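Local coordinates for SusD superfamily protein (Bacteroides vulgatus ATCC 8482, PDB 3JQ0), which probably binds nutrients, possibly glycans, at the outer membrane of this gut bacterium as a SusD-family protein, at residues Y171-G176 with K218-G223; K241-T246 with D358-R363; R302-K307 with K421-D426; G308-D313 with D411-F416. One frame throughout, in Å; residues are numbered along the deposited sequence. Where two conformers were deposited one is given.

Overall arrangement
The four contacts form two pairs. Contacts 1 and 2 have centres about 11 Å apart and touch through Gly-223 and Lys-241; helix 182-199 packs against both. Contacts 3 and 4, centres about 9 Å apart, meet where residues 411-412 run beside Asp-426, and both pack on helix 430-441. From contact 2 to contacts 3 and 4 the centres are 26 and 28 Å apart. Along the chain contact 1 closes first; 241-246, 302-307 and 308-313 then follow, answered by 358-363, 411-416 and 421-426. Contact 2 thus interleaves with both later contacts, while contact 4 falls between the segments of contact 3. Such interleaving binds distant sequence into one largely helical protein.

Contact 1: residues Y171-G176 with K218-G223; sequences YSFKLG and KKADVG
Lys-219 lays the start of its side chain over the aromatic ring of Tyr-171, and following it outward traces one half of the contact. Its CB sits above the ring face in a CH-pi contact, 4.1 Å from the centroid of the Tyr-171 ring and only 15° off the normal, displaced toward the rim, where Tyr-171 CD2 is the closest atom. CG is anti to the carbonyl carbon (chi1 -68°), and the chain then runs extended across the ring, bringing Lys-219 CD to 4.0 Å from Tyr-171 CZ. Beyond CD the chain leaves the ring: a bend at chi4 carries NZ back to its own preceding helix, where it bonds to Asn-216 OD1.

The other half is apolar and centres on Phe-173. Lys-219's neighbour Ala-220, buried here, puts its CB 4.0 Å from Phe-173 CZ and 3.8 Å from Tyr-171 O. Val-222 CG1 arrives in the plane of the Phe-173 ring, at its edge, 3.8 Å from CZ; the two side chains cross at about a right angle. Phe-173 itself is the centre of an inverse gamma turn and opens a type I turn ending at Gly-176, while Asp-221 forms a second inverse gamma turn on the facing loop.

A single water links the backbones, donating to Tyr-171 O at 2.9 Å and accepting from Asp-221 N. These two interhelical loops, following helices 149-167 and 204-217, are therefore joined at the surface by carbon contacts and one water bridge, with the lysine's charge directed away from the ring it lies across.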
# COMPACT_ATOMS: atom_id res chain seq x y z
N TYR A 171 -6.02 -19.19 -12.70
CA TYR A 171 -5.13 -18.25 -12.02
C TYR A 171 -4.09 -17.60 -12.93
O TYR A 171 -3.26 -16.84 -12.49
CB TYR A 171 -4.39 -18.99 -10.92
CG TYR A 171 -5.15 -19.12 -9.64
CD1 TYR A 171 -6.26 -19.96 -9.51
CD2 TYR A 171 -4.79 -18.37 -8.55
CE1 TYR A 171 -6.94 -20.08 -8.28
CE2 TYR A 171 -5.49 -18.48 -7.36
CZ TYR A 171 -6.52 -19.35 -7.21
OH TYR A 171 -7.12 -19.43 -5.97
N SER A 172 -4.16 -17.93 -14.21
CA SER A 172 -3.40 -17.22 -15.21
C SER A 172 -3.70 -15.73 -15.07
O SER A 172 -4.79 -15.30 -14.70
CB SER A 172 -3.84 -17.68 -16.60
OG SER A 172 -5.03 -16.96 -17.05
N PHE A 173 -2.75 -14.90 -15.46
CA PHE A 173 -2.97 -13.45 -15.54
C PHE A 173 -3.43 -13.23 -16.98
O PHE A 173 -2.68 -12.73 -17.82
CB PHE A 173 -1.67 -12.69 -15.22
CG PHE A 173 -1.20 -12.88 -13.80
CD1 PHE A 173 -1.84 -12.23 -12.76
CD2 PHE A 173 -0.12 -13.70 -13.50
CE1 PHE A 173 -1.42 -12.39 -11.47
CE2 PHE A 173 0.28 -13.87 -12.22
CZ PHE A 173 -0.36 -13.20 -11.19
N LYS A 174 -4.69 -13.58 -17.24
CA LYS A 174 -5.23 -13.57 -18.59
C LYS A 174 -5.15 -12.20 -19.23
O LYS A 174 -4.92 -12.11 -20.43
CB LYS A 174 -6.68 -14.05 -18.60
CG LYS A 174 -7.36 -14.08 -19.97
CD LYS A 174 -8.83 -14.49 -19.75
CE LYS A 174 -9.69 -14.55 -21.00
NZ LYS A 174 -10.68 -13.42 -21.02
N LEU A 175 -5.34 -11.15 -18.44
CA LEU A 175 -5.28 -9.78 -18.93
C LEU A 175 -4.06 -9.02 -18.37
O LEU A 175 -4.01 -7.79 -18.43
CB LEU A 175 -6.55 -9.06 -18.61
CG LEU A 175 -7.80 -9.64 -19.29
CD1 LEU A 175 -9.03 -8.91 -18.86
CD2 LEU A 175 -7.70 -9.58 -20.83
N GLY A 176 -3.10 -9.78 -17.85
CA GLY A 176 -1.87 -9.21 -17.29
C GLY A 176 -1.95 -8.93 -15.80
O GLY A 176 -3.03 -8.88 -15.21
N LYS A 218 -0.12 -18.76 -4.33
CA LYS A 218 1.01 -19.48 -4.87
C LYS A 218 0.68 -20.30 -6.11
O LYS A 218 1.59 -20.73 -6.83
CB LYS A 218 1.63 -20.37 -3.81
CG LYS A 218 2.09 -19.65 -2.54
CD LYS A 218 2.66 -20.61 -1.53
CE LYS A 218 3.23 -19.98 -0.33
NZ LYS A 218 3.61 -20.98 0.69
N LYS A 219 -0.61 -20.51 -6.38
CA LYS A 219 -1.05 -21.19 -7.62
C LYS A 219 -0.79 -20.35 -8.86
O LYS A 219 -0.77 -20.88 -9.98
CB LYS A 219 -2.55 -21.49 -7.57
CG LYS A 219 -2.93 -22.54 -6.55
CD LYS A 219 -4.43 -22.68 -6.41
CE LYS A 219 -4.89 -23.79 -5.44
NZ LYS A 219 -3.89 -24.21 -4.38
N ALA A 220 -0.66 -19.04 -8.71
CA ALA A 220 -0.31 -18.20 -9.82
C ALA A 220 1.22 -18.23 -10.04
O ALA A 220 2.00 -18.69 -9.20
CB ALA A 220 -0.82 -16.78 -9.58
N ASP A 221 1.65 -17.69 -11.17
CA ASP A 221 3.06 -17.60 -11.52
C ASP A 221 3.68 -16.39 -10.83
O ASP A 221 3.86 -15.34 -11.43
CB ASP A 221 3.17 -17.50 -13.03
CG ASP A 221 4.58 -17.42 -13.52
OD1 ASP A 221 5.50 -17.87 -12.81
OD2 ASP A 221 4.75 -16.84 -14.64
N VAL A 222 3.99 -16.58 -9.56
CA VAL A 222 4.45 -15.52 -8.68
C VAL A 222 5.65 -16.02 -7.87
O VAL A 222 5.75 -17.21 -7.53
CB VAL A 222 3.35 -14.97 -7.74
CG1 VAL A 222 2.31 -14.21 -8.62
CG2 VAL A 222 2.74 -16.04 -6.90
N GLY A 223 6.53 -15.10 -7.52
CA GLY A 223 7.64 -15.40 -6.65
C GLY A 223 8.39 -14.11 -6.38
O GLY A 223 8.11 -13.05 -6.97
O HOH W 1 -0.42 -17.25 -13.13

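Contact 2: residues K241-T246 with D358-R363; sequences KEMIFT and DFPIYR
Strands 243-247 and 359-363 pair antiparallel as a two-stranded sheet interrupted by two consecutive classic beta bulges, and Ile-244, Phe-245, Ile-361 and Tyr-362 are the residues that make them. In the backbone, Tyr-362 O accepts from both Ile-244 N (2.9 Å) and Phe-245 N (3.1 Å). Phe-245 O returns the pattern, taking Ile-361 N and Tyr-362 N, each at 3.0 Å. Two carbonyls thus grip four amides where both chains turn a corner.

The apolar contacts follow the bulges. Phe-245 and Ile-361 lie side by side and point the same way, with Phe-245 CD2 3.7 Å from Ile-361 CB. Ile-244 CB meets Tyr-362 CB, and both side chains reach Met-187 of helix 182-199. The selenomethionine Met-243 is bent at chi2 (-60°), which turns its SE toward Pro-360 CB; CE beyond it is 3.8 Å from Pro-360 CG.

Charge is concentrated around Glu-242 and Arg-363. Each has further partners: Arg-392 pairs with Glu-242 OE1, and Glu-441 and Glu-445 pair with the arginine, so these buried charges would largely offset one another. Arg-363 also stands at the N-cap of helix 364-377, and Glu-242 OE2 accepts from Ala-365 N in its opening turn. In the salt bridge itself, Arg-363 NH1 donates to Glu-242 OE2 at 2.9 Å, with the oxygen in the guanidinium plane but the nitrogen 46° above the carboxylate plane.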
# COMPACT_ATOMS: atom_id res chain seq x y z
N LYS A 241 7.63 -11.13 -11.83
CA LYS A 241 6.91 -12.23 -11.18
C LYS A 241 6.52 -11.95 -9.76
O LYS A 241 5.70 -12.68 -9.19
CB LYS A 241 7.78 -13.50 -11.17
CG LYS A 241 9.10 -13.32 -10.41
N GLU A 242 7.04 -10.89 -9.16
CA GLU A 242 6.59 -10.51 -7.84
C GLU A 242 5.23 -9.84 -7.86
O GLU A 242 4.54 -9.80 -6.83
CB GLU A 242 7.64 -9.67 -7.17
CG GLU A 242 7.25 -9.40 -5.71
CD GLU A 242 8.33 -9.26 -4.73
OE1 GLU A 242 9.47 -9.57 -5.12
OE2 GLU A 242 8.01 -8.90 -3.57
N MSE A 243 4.84 -9.28 -8.99
CA MSE A 243 3.59 -8.57 -9.07
C MSE A 243 2.39 -9.48 -9.19
O MSE A 243 2.28 -10.28 -10.12
CB MSE A 243 3.61 -7.61 -10.26
CG MSE A 243 4.74 -6.59 -10.21
SE MSE A 243 4.62 -5.47 -8.63
CE MSE A 243 6.30 -4.64 -8.77
N ILE A 244 1.50 -9.40 -8.21
CA ILE A 244 0.21 -10.07 -8.25
C ILE A 244 -0.82 -9.12 -8.86
O ILE A 244 -1.53 -9.50 -9.81
CB ILE A 244 -0.23 -10.54 -6.83
CG1 ILE A 244 0.77 -11.57 -6.26
CG2 ILE A 244 -1.67 -11.07 -6.88
CD1 ILE A 244 0.70 -11.61 -4.74
N PHE A 245 -0.87 -7.88 -8.34
CA PHE A 245 -1.72 -6.84 -8.93
C PHE A 245 -0.95 -5.55 -8.80
O PHE A 245 -0.50 -5.19 -7.71
CB PHE A 245 -3.09 -6.75 -8.27
CG PHE A 245 -3.97 -5.67 -8.84
CD1 PHE A 245 -4.18 -5.58 -10.23
CD2 PHE A 245 -4.59 -4.74 -8.04
CE1 PHE A 245 -4.96 -4.57 -10.77
CE2 PHE A 245 -5.37 -3.75 -8.58
CZ PHE A 245 -5.57 -3.66 -9.93
N THR A 246 -0.73 -4.90 -9.93
CA THR A 246 0.05 -3.68 -9.99
C THR A 246 -0.66 -2.66 -10.87
O THR A 246 -1.22 -3.02 -11.90
CB THR A 246 1.49 -4.02 -10.50
OG1 THR A 246 2.29 -2.84 -10.41
CG2 THR A 246 1.52 -4.61 -11.92
N ASP A 358 5.10 1.80 -12.31
CA ASP A 358 3.89 1.16 -11.85
C ASP A 358 3.80 1.23 -10.33
O ASP A 358 4.82 1.30 -9.66
CB ASP A 358 3.84 -0.32 -12.28
CG ASP A 358 3.61 -0.53 -13.77
OD1 ASP A 358 3.35 0.46 -14.50
OD2 ASP A 358 3.67 -1.72 -14.16
N PHE A 359 2.59 1.23 -9.78
CA PHE A 359 2.39 1.26 -8.34
C PHE A 359 1.87 -0.08 -7.86
O PHE A 359 0.73 -0.44 -8.15
CB PHE A 359 1.43 2.35 -7.91
CG PHE A 359 1.26 2.44 -6.43
CD1 PHE A 359 2.37 2.65 -5.62
CD2 PHE A 359 0.05 2.28 -5.82
CE1 PHE A 359 2.26 2.76 -4.27
CE2 PHE A 359 -0.06 2.39 -4.44
CZ PHE A 359 1.06 2.62 -3.66
N PRO A 360 2.70 -0.89 -7.18
CA PRO A 360 2.22 -2.22 -6.75
C PRO A 360 1.10 -2.10 -5.72
O PRO A 360 1.17 -1.27 -4.83
CB PRO A 360 3.47 -2.85 -6.11
CG PRO A 360 4.64 -2.05 -6.61
CD PRO A 360 4.10 -0.65 -6.79
N ILE A 361 0.11 -2.97 -5.86
CA ILE A 361 -0.97 -3.15 -4.88
C ILE A 361 -0.71 -4.40 -4.07
O ILE A 361 -0.69 -4.39 -2.82
CB ILE A 361 -2.37 -3.14 -5.54
CG1 ILE A 361 -2.64 -1.80 -6.23
CG2 ILE A 361 -3.45 -3.51 -4.53
CD1 ILE A 361 -2.75 -0.63 -5.31
N TYR A 362 -0.56 -5.52 -4.76
CA TYR A 362 -0.22 -6.81 -4.13
C TYR A 362 1.03 -7.39 -4.74
O TYR A 362 1.04 -7.66 -5.96
CB TYR A 362 -1.35 -7.82 -4.24
CG TYR A 362 -2.63 -7.48 -3.51
CD1 TYR A 362 -2.61 -7.08 -2.16
CD2 TYR A 362 -3.85 -7.60 -4.12
CE1 TYR A 362 -3.77 -6.86 -1.46
CE2 TYR A 362 -5.04 -7.37 -3.42
CZ TYR A 362 -5.00 -6.99 -2.08
OH TYR A 362 -6.20 -6.80 -1.42
N ARG A 363 2.04 -7.60 -3.89
CA ARG A 363 3.32 -8.22 -4.24
C ARG A 363 3.49 -9.55 -3.57
O ARG A 363 2.93 -9.76 -2.47
CB ARG A 363 4.54 -7.26 -3.70
CG ARG A 363 4.70 -6.01 -4.44
CD ARG A 363 5.99 -5.43 -4.30
NE ARG A 363 6.31 -4.75 -3.06
CZ ARG A 363 7.24 -5.14 -2.20
NH1 ARG A 363 7.83 -6.32 -2.24
NH2 ARG A 363 7.58 -4.29 -1.25
O HOH W 2 4.73 -3.59 -12.42

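Contact 3: residues R302-K307 with K421-D426; sequences REFYFK and KWMKPD
Trp-422 receives the edge of Phe-304 on one face of its indole, in a T-shaped pair with planes at 73° and the Phe-304 ring centroid 4.7 Å from that of the Trp-422 five-membered ring. Phe-304 CD1 does the touching, 3.5 Å from both Trp-422 CG and CD2. Phe-304 CG is anti to the backbone N (chi1 -178°), which sends the ring toward the indole. Phe-304 CA lies over the Trp-422 six-membered ring in a CH-pi contact. Lys-421 CG lies over the opposite indole face, centred.

At the indole's far edge the extended Glu-303 chain passes close, its CD 3.6 Å from Trp-422 CH2 and its carboxylate nearly perpendicular to the ring. Its OE2 accepts from a water that in turn accepts from Lys-421 N. Lys-307 adds CB against Trp-422 CZ3, then bends at chi2 (-71°), and its NZ bonds to Thr-418 O. The selenomethionine Met-423 sets CE 3.3 Å from Lys-307 O.

An alanine in place of Trp-422 would probably open a gap beside Phe-304 and leave Asp-39 O without its indole N-H donor. The loops 302-307 and 421-426 thus meet through aromatic and aliphatic packing around one indole, whose polar N-H is satisfied by a third part of the chain.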
# COMPACT_ATOMS: atom_id res chain seq x y z
N ARG A 302 13.19 12.32 10.34
CA ARG A 302 14.65 12.35 10.12
C ARG A 302 15.35 11.23 10.90
O ARG A 302 16.27 10.57 10.41
CB ARG A 302 15.20 13.71 10.48
CG ARG A 302 14.72 14.82 9.57
CD ARG A 302 15.03 16.18 10.12
NE ARG A 302 14.31 16.39 11.35
CZ ARG A 302 14.57 17.35 12.21
NH1 ARG A 302 15.54 18.22 11.95
NH2 ARG A 302 13.86 17.46 13.32
N GLU A 303 14.91 10.99 12.13
CA GLU A 303 15.47 9.99 13.01
C GLU A 303 15.29 8.57 12.46
O GLU A 303 16.06 7.66 12.74
CB GLU A 303 14.76 10.18 14.38
CG GLU A 303 15.23 9.26 15.51
CD GLU A 303 14.37 9.32 16.79
OE1 GLU A 303 13.39 10.10 16.90
OE2 GLU A 303 14.66 8.51 17.69
N PHE A 304 14.23 8.37 11.68
CA PHE A 304 13.92 7.04 11.19
C PHE A 304 15.00 6.48 10.28
O PHE A 304 15.20 5.27 10.26
CB PHE A 304 12.57 7.05 10.47
CG PHE A 304 12.15 5.70 9.98
CD1 PHE A 304 11.62 4.76 10.83
CD2 PHE A 304 12.34 5.35 8.64
CE1 PHE A 304 11.28 3.48 10.36
CE2 PHE A 304 11.98 4.07 8.18
CZ PHE A 304 11.42 3.18 9.05
N TYR A 305 15.71 7.36 9.56
CA TYR A 305 16.71 6.88 8.63
C TYR A 305 17.73 5.98 9.31
O TYR A 305 18.16 5.02 8.69
CB TYR A 305 17.42 8.04 7.90
CG TYR A 305 18.42 7.58 6.88
CD1 TYR A 305 18.02 7.26 5.60
CD2 TYR A 305 19.75 7.39 7.21
CE1 TYR A 305 18.91 6.79 4.65
CE2 TYR A 305 20.65 6.91 6.27
CZ TYR A 305 20.22 6.58 5.01
OH TYR A 305 21.08 6.09 4.09
N PHE A 306 18.10 6.28 10.56
CA PHE A 306 19.08 5.49 11.29
C PHE A 306 18.50 4.46 12.24
O PHE A 306 19.26 3.76 12.89
CB PHE A 306 20.11 6.42 11.97
CG PHE A 306 20.91 7.25 11.01
CD1 PHE A 306 21.94 6.68 10.31
CD2 PHE A 306 20.59 8.59 10.80
CE1 PHE A 306 22.68 7.41 9.40
CE2 PHE A 306 21.34 9.34 9.88
CZ PHE A 306 22.38 8.76 9.21
N LYS A 307 17.18 4.36 12.29
CA LYS A 307 16.51 3.41 13.16
C LYS A 307 15.55 2.46 12.42
O LYS A 307 14.84 1.69 13.02
CB LYS A 307 15.79 4.12 14.31
CG LYS A 307 16.73 4.74 15.35
CD LYS A 307 17.42 3.63 16.18
CE LYS A 307 18.17 4.08 17.39
NZ LYS A 307 18.96 3.00 17.98
N LYS A 421 11.43 3.84 18.45
CA LYS A 421 9.99 3.82 18.67
C LYS A 421 9.22 3.11 17.57
O LYS A 421 8.01 2.92 17.72
CB LYS A 421 9.41 5.22 18.88
CG LYS A 421 9.32 6.03 17.59
CD LYS A 421 8.38 7.23 17.73
CE LYS A 421 7.99 7.85 16.38
NZ LYS A 421 7.05 9.01 16.60
N TRP A 422 9.88 2.76 16.48
CA TRP A 422 9.23 2.17 15.32
C TRP A 422 9.09 0.64 15.32
O TRP A 422 8.34 0.11 14.53
CB TRP A 422 9.94 2.62 14.02
CG TRP A 422 9.83 4.09 13.80
CD1 TRP A 422 8.82 4.75 13.19
CD2 TRP A 422 10.75 5.10 14.22
NE1 TRP A 422 9.04 6.10 13.19
CE2 TRP A 422 10.24 6.35 13.81
CE3 TRP A 422 12.00 5.06 14.85
CZ2 TRP A 422 10.89 7.54 14.09
CZ3 TRP A 422 12.64 6.21 15.10
CH2 TRP A 422 12.09 7.45 14.72
N MSE A 423 9.88 -0.05 16.12
CA MSE A 423 9.98 -1.50 16.00
C MSE A 423 10.72 -2.07 17.19
O MSE A 423 11.39 -1.36 17.95
CB MSE A 423 10.72 -1.86 14.71
CG MSE A 423 12.15 -1.33 14.67
SE MSE A 423 12.96 -1.49 12.92
CE MSE A 423 12.06 0.04 12.21
N LYS A 424 10.56 -3.37 17.34
CA LYS A 424 11.07 -4.15 18.48
C LYS A 424 12.08 -5.19 17.99
O LYS A 424 12.00 -5.64 16.82
CB LYS A 424 9.90 -4.91 19.16
CG LYS A 424 8.70 -4.06 19.60
CD LYS A 424 9.03 -3.11 20.78
CE LYS A 424 7.85 -2.17 21.22
NZ LYS A 424 7.56 -1.08 20.18
N PRO A 425 12.95 -5.67 18.89
CA PRO A 425 13.71 -6.84 18.58
C PRO A 425 12.80 -8.03 18.26
O PRO A 425 11.65 -8.09 18.73
CB PRO A 425 14.48 -7.10 19.88
CG PRO A 425 13.64 -6.51 20.91
CD PRO A 425 13.11 -5.28 20.31
N ASP A 426 13.33 -8.98 17.49
CA ASP A 426 12.57 -10.18 17.22
C ASP A 426 12.05 -10.87 18.48
O ASP A 426 10.96 -11.45 18.46
CB ASP A 426 13.40 -11.19 16.42
CG ASP A 426 13.69 -10.82 14.97
OD1 ASP A 426 13.17 -9.79 14.48
OD2 ASP A 426 14.44 -11.60 14.35
O HOH W 3 12.69 6.52 18.64

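Contact 4: residues G308-D313 with D411-F416; sequences GFRNND and DNDPEF. With SO4 (sulfate ion), chain I.
Arg-310 and Phe-416, whose CA atoms lie 7.7 Å apart, join a type II beta turn running from Arg-310 to Asp-313 to the start of helix 414-417, N-capped by Asp-413. The capping bond runs from Phe-416 N to Asp-413 OD2, on the anti side of the carboxylate.

Bent at both chi2 (-58°) and chi3 (-52°), Arg-310 folds over the phenyl ring. Its CD lies above the centre of the Phe-416 ring, 3.6 Å from the centroid, in a CH-pi contact. Asp-413 CB comes over one guanidinium face, 3.4 Å from Arg-310 NH2. In the salt bridge, Arg-310 NH1 donates to Asp-411 OD1 at 2.9 Å; that oxygen also bonds Tyr-417 OH, while Arg-440 pairs with Asp-411 OD2. A water accepts from NH1 and from Asn-412 N. Phe-416 CE1 also comes within 3.3 Å of Phe-309 O.

An alanine in place of Arg-310 would probably leave Asp-411 OD1 without its ion-pair partner and open a gap over the Phe-416 ring.

The same guanidinium binds a sulfate, probably from the crystallisation liquor, with the turn helping: Asn-311 N donates to sulfate O3. Two guanidinium nitrogens complete the grip, Arg-310 NE donating to sulfate O3 at 2.9 Å and Arg-310 NH2 to sulfate O2 at 2.9 Å, the latter nearly straight at 168°.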
# COMPACT_ATOMS: atom_id res chain seq x y z
N GLY A 308 15.57 2.48 11.09
CA GLY A 308 14.65 1.69 10.29
C GLY A 308 15.16 0.31 9.92
O GLY A 308 14.40 -0.65 9.83
N PHE A 309 16.48 0.24 9.63
CA PHE A 309 17.08 -0.91 8.91
C PHE A 309 18.42 -1.25 9.51
O PHE A 309 19.22 -0.36 9.84
CB PHE A 309 17.29 -0.53 7.43
CG PHE A 309 16.03 -0.16 6.72
CD1 PHE A 309 15.62 1.16 6.73
CD2 PHE A 309 15.29 -1.08 6.01
CE1 PHE A 309 14.45 1.56 6.06
CE2 PHE A 309 14.13 -0.69 5.34
CZ PHE A 309 13.72 0.61 5.38
N ARG A 310 18.69 -2.53 9.59
CA ARG A 310 20.02 -3.00 9.95
C ARG A 310 20.99 -2.78 8.80
O ARG A 310 20.62 -2.73 7.62
CB ARG A 310 19.99 -4.50 10.30
CG ARG A 310 19.00 -4.91 11.38
CD ARG A 310 19.22 -4.19 12.72
NE ARG A 310 20.60 -4.29 13.22
CZ ARG A 310 21.13 -5.37 13.79
NH1 ARG A 310 20.38 -6.41 14.08
NH2 ARG A 310 22.40 -5.39 14.12
N ASN A 311 22.28 -2.70 9.16
CA ASN A 311 23.28 -2.53 8.13
C ASN A 311 23.19 -3.69 7.12
O ASN A 311 22.97 -4.85 7.49
CB ASN A 311 24.66 -2.48 8.75
CG ASN A 311 24.93 -1.20 9.54
OD1 ASN A 311 24.18 -0.22 9.59
ND2 ASN A 311 26.06 -1.23 10.22
N ASN A 312 23.39 -3.35 5.87
CA ASN A 312 23.42 -4.27 4.76
C ASN A 312 22.04 -4.79 4.33
O ASN A 312 21.96 -5.60 3.39
CB ASN A 312 24.44 -5.41 5.02
CG ASN A 312 25.81 -4.86 5.34
OD1 ASN A 312 26.33 -4.99 6.47
ND2 ASN A 312 26.30 -4.12 4.39
N ASP A 313 20.97 -4.28 4.91
CA ASP A 313 19.63 -4.49 4.39
C ASP A 313 19.49 -3.54 3.19
O ASP A 313 19.46 -2.33 3.36
CB ASP A 313 18.59 -4.23 5.47
CG ASP A 313 17.18 -4.40 4.99
OD1 ASP A 313 16.90 -4.47 3.77
OD2 ASP A 313 16.29 -4.49 5.90
N ASP A 411 17.24 -11.15 15.15
CA ASP A 411 17.43 -9.73 14.89
C ASP A 411 17.03 -8.93 16.13
O ASP A 411 15.88 -8.45 16.23
CB ASP A 411 16.73 -9.31 13.61
CG ASP A 411 16.89 -7.85 13.25
OD1 ASP A 411 17.57 -7.10 13.97
OD2 ASP A 411 16.26 -7.48 12.22
N ASN A 412 17.96 -8.88 17.07
CA ASN A 412 17.72 -8.46 18.46
C ASN A 412 18.66 -7.36 18.97
O ASN A 412 18.57 -6.96 20.12
CB ASN A 412 17.77 -9.67 19.38
CG ASN A 412 16.68 -10.65 19.09
OD1 ASN A 412 15.54 -10.24 18.89
ND2 ASN A 412 16.99 -11.93 19.10
N ASP A 413 19.61 -6.92 18.15
CA ASP A 413 20.74 -6.10 18.60
C ASP A 413 20.31 -5.01 19.57
O ASP A 413 19.55 -4.09 19.23
CB ASP A 413 21.43 -5.43 17.43
CG ASP A 413 22.61 -4.62 17.88
OD1 ASP A 413 23.57 -5.26 18.35
OD2 ASP A 413 22.56 -3.39 17.84
N PRO A 414 20.82 -5.04 20.82
CA PRO A 414 20.35 -4.08 21.82
C PRO A 414 20.53 -2.62 21.45
O PRO A 414 19.59 -1.81 21.62
CB PRO A 414 21.13 -4.47 23.08
CG PRO A 414 21.28 -5.94 22.95
CD PRO A 414 21.47 -6.20 21.47
N GLU A 415 21.68 -2.26 20.91
CA GLU A 415 21.92 -0.86 20.57
C GLU A 415 20.92 -0.38 19.49
O GLU A 415 20.36 0.72 19.58
CB GLU A 415 23.36 -0.61 20.08
CG GLU A 415 23.63 0.84 19.78
CD GLU A 415 25.04 1.13 19.34
OE1 GLU A 415 25.91 0.24 19.50
OE2 GLU A 415 25.26 2.27 18.83
N PHE A 416 20.73 -1.18 18.43
CA PHE A 416 19.87 -0.75 17.36
C PHE A 416 18.43 -0.53 17.88
O PHE A 416 17.73 0.41 17.45
CB PHE A 416 19.87 -1.81 16.26
CG PHE A 416 19.00 -1.41 15.11
CD1 PHE A 416 19.47 -0.57 14.10
CD2 PHE A 416 17.67 -1.84 15.07
CE1 PHE A 416 18.64 -0.16 13.08
CE2 PHE A 416 16.85 -1.39 14.04
CZ PHE A 416 17.33 -0.59 13.04
S SO4 I . 23.69 -2.15 12.83
O1 SO4 I . 23.41 -0.73 13.16
O2 SO4 I . 24.00 -2.97 14.00
O3 SO4 I . 22.52 -2.50 12.10
O4 SO4 I . 24.94 -2.04 12.12
O HOH W 4 20.96 -8.62 15.91